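Local coordinates for sporulation and cell division protein SsgA (PDB 6SLC), which probably takes part in sporulation-linked cell division in Streptomyces, as a member of the SsgA-like family that includes the FtsZ-recruiting SsgB, at residues 94-99 and 103-108; 80-85 and 122-127. One frame throughout, in Å; residues are numbered along the deposited sequence.

Contact 1 of 2, residues 94-99 and 103-108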
loop_
_atom_site.group_PDB
_atom_site.type_symbol
_atom_site.label_atom_id
_atom_site.label_comp_id
_atom_site.label_asym_id
_atom_site.label_seq_id
_atom_site.Cartn_x
_atom_site.Cartn_y
_atom_site.Cartn_z
ATOM N N TRP A 94 13.659 14.106 21.900
ATOM C CA TRP A 94 14.031 14.157 23.337
ATOM C C TRP A 94 12.854 13.735 24.213
ATOM O O TRP A 94 11.694 13.965 23.871
ATOM C CB TRP A 94 14.566 15.546 23.717
ATOM C CG TRP A 94 13.528 16.623 23.747
ATOM C CD1 TRP A 94 12.763 17.000 24.813
ATOM C CD2 TRP A 94 13.138 17.475 22.659
ATOM N NE1 TRP A 94 11.925 18.027 24.461
ATOM C CE2 TRP A 94 12.140 18.346 23.151
ATOM C CE3 TRP A 94 13.522 17.576 21.319
ATOM C CZ2 TRP A 94 11.523 19.301 22.349
ATOM C CZ3 TRP A 94 12.916 18.527 20.530
ATOM C CH2 TRP A 94 11.932 19.379 21.037
ATOM N N PRO A 95 13.131 13.099 25.376
ATOM C CA PRO A 95 12.086 12.716 26.327
ATOM C C PRO A 95 11.669 13.911 27.193
ATOM O O PRO A 95 12.441 14.853 27.351
ATOM C CB PRO A 95 12.752 11.636 27.192
ATOM C CG PRO A 95 14.229 12.017 27.171
ATOM C CD PRO A 95 14.474 12.726 25.852
ATOM N N SER A 96 10.458 13.852 27.728
ATOM C CA SER A 96 9.817 14.966 28.468
ATOM C C SER A 96 8.539 14.442 29.119
ATOM O O SER A 96 8.304 13.211 29.067
ATOM C CB SER A 96 9.562 16.127 27.546
ATOM O OG SER A 96 8.870 17.166 28.200
ATOM N N ARG A 97 7.769 15.324 29.746
ATOM C CA ARG A 97 6.457 14.961 30.340
ATOM C C ARG A 97 5.454 16.031 29.935
ATOM O O ARG A 97 5.874 17.180 29.719
ATOM C CB ARG A 97 6.539 14.819 31.860
ATOM C CG ARG A 97 7.683 13.931 32.321
ATOM C CD ARG A 97 7.527 13.555 33.776
ATOM N NE ARG A 97 6.368 12.703 33.997
ATOM C CZ ARG A 97 6.364 11.378 33.883
ATOM N NH1 ARG A 97 7.463 10.731 33.529
ATOM N NH2 ARG A 97 5.254 10.701 34.113
ATOM N N SER A 98 4.191 15.649 29.780
ATOM C CA SER A 98 3.089 16.613 29.548
ATOM C C SER A 98 1.777 15.985 30.015
ATOM O O SER A 98 1.597 14.772 29.822
ATOM C CB SER A 98 3.062 17.097 28.117
ATOM O OG SER A 98 2.537 16.115 27.239
ATOM N N HIS A 99 0.972 16.773 30.730
ATOM C CA HIS A 99 -0.297 16.340 31.376
ATOM C C HIS A 99 -0.042 15.076 32.208
ATOM O O HIS A 99 -0.921 14.212 32.227
ATOM C CB HIS A 99 -1.376 16.207 30.295
ATOM C CG HIS A 99 -1.566 17.488 29.553
ATOM N ND1 HIS A 99 -1.523 17.582 28.173
ATOM C CD2 HIS A 99 -1.747 18.746 30.007
ATOM C CE1 HIS A 99 -1.696 18.837 27.812
ATOM N NE2 HIS A 99 -1.841 19.571 28.919
ATOM N N VAL A 103 6.382 11.503 27.549
ATOM C CA VAL A 103 6.254 11.725 26.085
ATOM C C VAL A 103 7.647 11.773 25.470
ATOM O O VAL A 103 8.613 12.090 26.182
ATOM C CB VAL A 103 5.469 13.009 25.771
ATOM C CG1 VAL A 103 4.029 12.900 26.251
ATOM C CG2 VAL A 103 6.168 14.233 26.341
ATOM N N VAL A 104 7.731 11.439 24.190
ATOM C CA VAL A 104 8.927 11.719 23.360
ATOM C C VAL A 104 8.538 12.880 22.448
ATOM O O VAL A 104 7.498 12.802 21.768
ATOM C CB VAL A 104 9.381 10.463 22.604
ATOM C CG1 VAL A 104 10.469 10.761 21.596
ATOM C CG2 VAL A 104 9.845 9.396 23.573
ATOM N N CYS A 105 9.307 13.958 22.512
ATOM C CA CYS A 105 9.099 15.152 21.669
ATOM C C CYS A 105 9.824 14.901 20.347
ATOM O O CYS A 105 10.976 14.445 20.390
ATOM C CB CYS A 105 9.567 16.400 22.403
ATOM S SG CYS A 105 8.527 16.840 23.827
ATOM N N ILE A 106 9.133 15.095 19.226
ATOM C CA ILE A 106 9.691 14.930 17.855
ATOM C C ILE A 106 9.550 16.270 17.121
ATOM O O ILE A 106 8.415 16.665 16.786
ATOM C CB ILE A 106 9.011 13.762 17.121
ATOM C CG1 ILE A 106 9.034 12.493 17.979
ATOM C CG2 ILE A 106 9.651 13.549 15.757
ATOM C CD1 ILE A 106 8.265 11.311 17.402
ATOM N N ALA A 107 10.675 16.950 16.909
ATOM C CA ALA A 107 10.775 18.201 16.129
ATOM C C ALA A 107 11.245 17.862 14.713
ATOM O O ALA A 107 12.365 17.343 14.573
ATOM C CB ALA A 107 11.722 19.150 16.806
ATOM N N LEU A 108 10.412 18.152 13.717
ATOM C CA LEU A 108 10.638 17.832 12.288
ATOM C C LEU A 108 10.787 19.127 11.467
ATOM O O LEU A 108 9.955 20.049 11.626
ATOM C CB LEU A 108 9.437 17.008 11.816
ATOM C CG LEU A 108 9.223 15.674 12.535
ATOM C CD1 LEU A 108 8.017 14.947 11.969
ATOM C CD2 LEU A 108 10.439 14.780 12.410
#
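The indole of Trp94 lies flat over the side chain of Cys105, its hydrogen-bonded partner in the antiparallel beta hairpin of strands 91-98 and 101-109. Cys105 CB sits 3.3 Å from Trp94 CE2, over one face and offset toward the rim, a CH-pi contact; SG reaches the five-membered ring obliquely, 3.7 Å from Trp94 NE1. The Trp94 first torsion of 71° sets CG between the backbone N and the carbonyl carbon, which folds the ring back across the neighbouring strand and brings Ala107 CB near its plane at the CZ3 edge. Replacing Trp94 by an alanine would strip the ring from Cys105 CB and SG and probably leave Ala107 CB without its neighbour at the ring edge.

Beneath the ring the pair is tied twice, and Cys105 N to Trp94 O, at 2.7 Å, is nearly straight. One pair further, Pro95 and Val104 form the non-hydrogen-bonded pair; here Pro95 CA makes a CA-H...O contact with Val103 O. The Ser96-Val103 pair is bonded in both directions, Val103 N approaching from above the carbonyl plane of Ser96. Near the turn, Ser98 OG is hydrogen-bonded to Glu118 of strand 114-120, beyond 101-109, while resting 3.7 Å from Val103 CG1.

Contact 2 of 2, residues 80-85 and 122-127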
loop_
_atom_site.group_PDB
_atom_site.type_symbol
_atom_site.label_atom_id
_atom_site.label_comp_id
_atom_site.label_asym_id
_atom_site.label_seq_id
_atom_site.Cartn_x
_atom_site.Cartn_y
_atom_site.Cartn_z
ATOM N N GLU A 80 16.980 6.024 21.065
ATOM C CA GLU A 80 17.788 6.965 21.893
ATOM C C GLU A 80 16.891 8.076 22.454
ATOM O O GLU A 80 17.085 8.487 23.601
ATOM C CB GLU A 80 18.939 7.559 21.084
ATOM C CG GLU A 80 19.904 8.377 21.933
ATOM C CD GLU A 80 21.164 8.874 21.241
ATOM O OE1 GLU A 80 21.244 8.797 19.991
ATOM O OE2 GLU A 80 22.065 9.348 21.956
ATOM N N GLY A 81 15.935 8.541 21.665
ATOM C CA GLY A 81 15.037 9.649 22.031
ATOM C C GLY A 81 14.192 9.349 23.255
ATOM O O GLY A 81 13.671 10.293 23.858
ATOM N N LEU A 82 14.010 8.082 23.603
ATOM C CA LEU A 82 13.281 7.701 24.840
ATOM C C LEU A 82 14.086 8.087 26.087
ATOM O O LEU A 82 13.458 8.290 27.141
ATOM C CB LEU A 82 13.009 6.201 24.815
ATOM C CG LEU A 82 11.815 5.804 23.951
ATOM C CD1 LEU A 82 11.844 4.303 23.679
ATOM C CD2 LEU A 82 10.500 6.231 24.609
ATOM N N HIS A 83 15.412 8.192 25.970
ATOM C CA HIS A 83 16.356 8.309 27.117
ATOM C C HIS A 83 17.034 9.686 27.157
ATOM O O HIS A 83 17.237 10.178 28.270
ATOM C CB HIS A 83 17.370 7.165 27.090
ATOM C CG HIS A 83 16.704 5.836 27.142
ATOM N ND1 HIS A 83 16.752 4.973 26.080
ATOM C CD2 HIS A 83 15.917 5.255 28.076
ATOM C CE1 HIS A 83 16.060 3.884 26.358
ATOM N NE2 HIS A 83 15.522 4.038 27.577
ATOM N N ARG A 84 17.350 10.297 26.012
ATOM C CA ARG A 84 18.106 11.575 25.979
ATOM C C ARG A 84 17.852 12.319 24.674
ATOM O O ARG A 84 17.423 11.728 23.688
ATOM C CB ARG A 84 19.605 11.303 26.161
ATOM C CG ARG A 84 20.306 10.733 24.933
ATOM C CD ARG A 84 21.738 10.289 25.174
ATOM N NE ARG A 84 21.832 9.340 26.278
ATOM C CZ ARG A 84 21.896 8.010 26.174
ATOM N NH1 ARG A 84 21.906 7.416 24.992
ATOM N NH2 ARG A 84 21.961 7.273 27.270
ATOM N N PRO A 85 18.142 13.638 24.629
ATOM C CA PRO A 85 17.966 14.428 23.415
ATOM C C PRO A 85 18.944 13.938 22.347
ATOM O O PRO A 85 20.045 13.616 22.702
ATOM C CB PRO A 85 18.300 15.863 23.841
ATOM C CG PRO A 85 18.174 15.839 25.347
ATOM C CD PRO A 85 18.641 14.452 25.741
ATOM N N ARG A 122 5.423 5.389 26.589
ATOM C CA ARG A 122 5.145 3.959 26.898
ATOM C C ARG A 122 4.828 3.229 25.589
ATOM O O ARG A 122 5.458 2.193 25.330
ATOM C CB ARG A 122 3.988 3.798 27.895
ATOM C CG ARG A 122 4.375 3.286 29.274
ATOM C CD ARG A 122 3.191 3.403 30.228
ATOM N NE ARG A 122 3.343 2.629 31.459
ATOM C CZ ARG A 122 2.697 2.854 32.611
ATOM N NH1 ARG A 122 1.838 3.854 32.732
ATOM N NH2 ARG A 122 2.927 2.074 33.656
ATOM N N ALA A 123 3.870 3.745 24.810
ATOM C CA ALA A 123 3.384 3.123 23.554
ATOM C C ALA A 123 4.528 3.073 22.533
ATOM O O ALA A 123 4.715 2.021 21.896
ATOM C CB ALA A 123 2.202 3.883 23.008
ATOM N N LEU A 124 5.289 4.161 22.394
ATOM C CA LEU A 124 6.448 4.176 21.473
ATOM C C LEU A 124 7.435 3.077 21.865
ATOM O O LEU A 124 7.877 2.328 20.948
ATOM C CB LEU A 124 7.127 5.542 21.481
ATOM C CG LEU A 124 8.320 5.631 20.545
ATOM C CD1 LEU A 124 7.924 5.210 19.137
ATOM C CD2 LEU A 124 8.888 7.040 20.569
ATOM N N GLU A 125 7.755 2.968 23.160
ATOM C CA GLU A 125 8.769 2.008 23.672
ATOM C C GLU A 125 8.275 0.576 23.431
ATOM O O GLU A 125 9.078 -0.294 23.067
ATOM C CB GLU A 125 9.075 2.243 25.150
ATOM C CG GLU A 125 10.094 1.250 25.708
ATOM C CD GLU A 125 10.963 1.733 26.864
ATOM O OE1 GLU A 125 10.416 2.371 27.781
ATOM O OE2 GLU A 125 12.193 1.492 26.824
ATOM N N SER A 126 6.989 0.349 23.614
ATOM C CA SER A 126 6.365 -0.986 23.479
ATOM C C SER A 126 6.438 -1.434 22.012
ATOM O O SER A 126 6.734 -2.627 21.750
ATOM C CB SER A 126 4.948 -0.947 24.019
ATOM O OG SER A 126 4.159 -1.953 23.403
ATOM N N PHE A 127 6.215 -0.507 21.077
ATOM C CA PHE A 127 6.369 -0.767 19.623
ATOM C C PHE A 127 7.841 -1.094 19.310
ATOM O O PHE A 127 8.124 -2.123 18.650
ATOM C CB PHE A 127 5.859 0.407 18.784
ATOM C CG PHE A 127 6.285 0.323 17.340
ATOM C CD1 PHE A 127 5.787 -0.663 16.491
ATOM C CD2 PHE A 127 7.249 1.188 16.857
ATOM C CE1 PHE A 127 6.201 -0.720 15.169
ATOM C CE2 PHE A 127 7.666 1.127 15.539
ATOM C CZ PHE A 127 7.143 0.176 14.699
#
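Leu82 projects from the turn after helix 75-81 onto the side of helix 121-134, a helix-to-loop packing on the beta barrel of this SsgA-like fold. Its CB points toward the second helix and also lies over the centre of the His83 imidazole, 4.1 Å above the ring plane, so the side chain is flanked by its own neighbour before it reaches the helix. CG stands anti to the carbonyl carbon, chi1 -80°, and at this branch the two methyls part company. CD1 goes to the outer, more polar side, where it rests 3.8 Å from Glu125 CB, equally near Glu125 CA, and a little farther from CG and the carboxylate carbon. CD2 goes inward, meeting Leu124 CD2 at 4.4 Å, a loose touch; Leu82 and Leu124 both also pack on Val104 of strand 101-109, which joins the turn and the helix through the barrel wall.

Glu125 and Leu82 cross obliquely. A chi1 of 179° turns Glu125 CG away from the backbone N, and the extended chain beyond it passes its aliphatic part across the leucine methyl and carries the carboxylate past it toward His83. The contact is thus apolar at its base and polar at its outer edge, where a bound glycerol lies near Glu125 and a diethylene glycol near His83, both probably from the crystallisation liquor.

The turn itself is held from within: Glu80 O accepts from both His83 N and Arg84 N, which holds the backbone of the turn that carries Leu82. Further out, a protonated histidine would probably be drawn to the nearby carboxylate, but the approach is oblique and the groups are not bonded, with His83 NE2 4.3 Å from Glu125 OE2.

In the fold
Contact 1 joins strands adjacent in the sheet and close in sequence, whereas contact 2 brings the turn after helix 75-81 against helix 121-134 across a much longer loop, inside which the hairpin is nested. Both are partly buried: Val103, Val104 and Cys105 are buried in the hairpin, but only Leu124 among the touching residues of contact 2. Backbone hydrogen bonding carries the hairpin, with an aromatic lid added; contact 2 rests mainly on side chains, apolar inside and polar outside, over a smaller area. They meet directly: Val104 CG2 packs 3.4 Å from Leu82 CD2, and Pro95 CD lies 3.2 Å from Gly81 O. Trp94, whose side chain lies on the other hairpin face with Cys105, still touches Pro85.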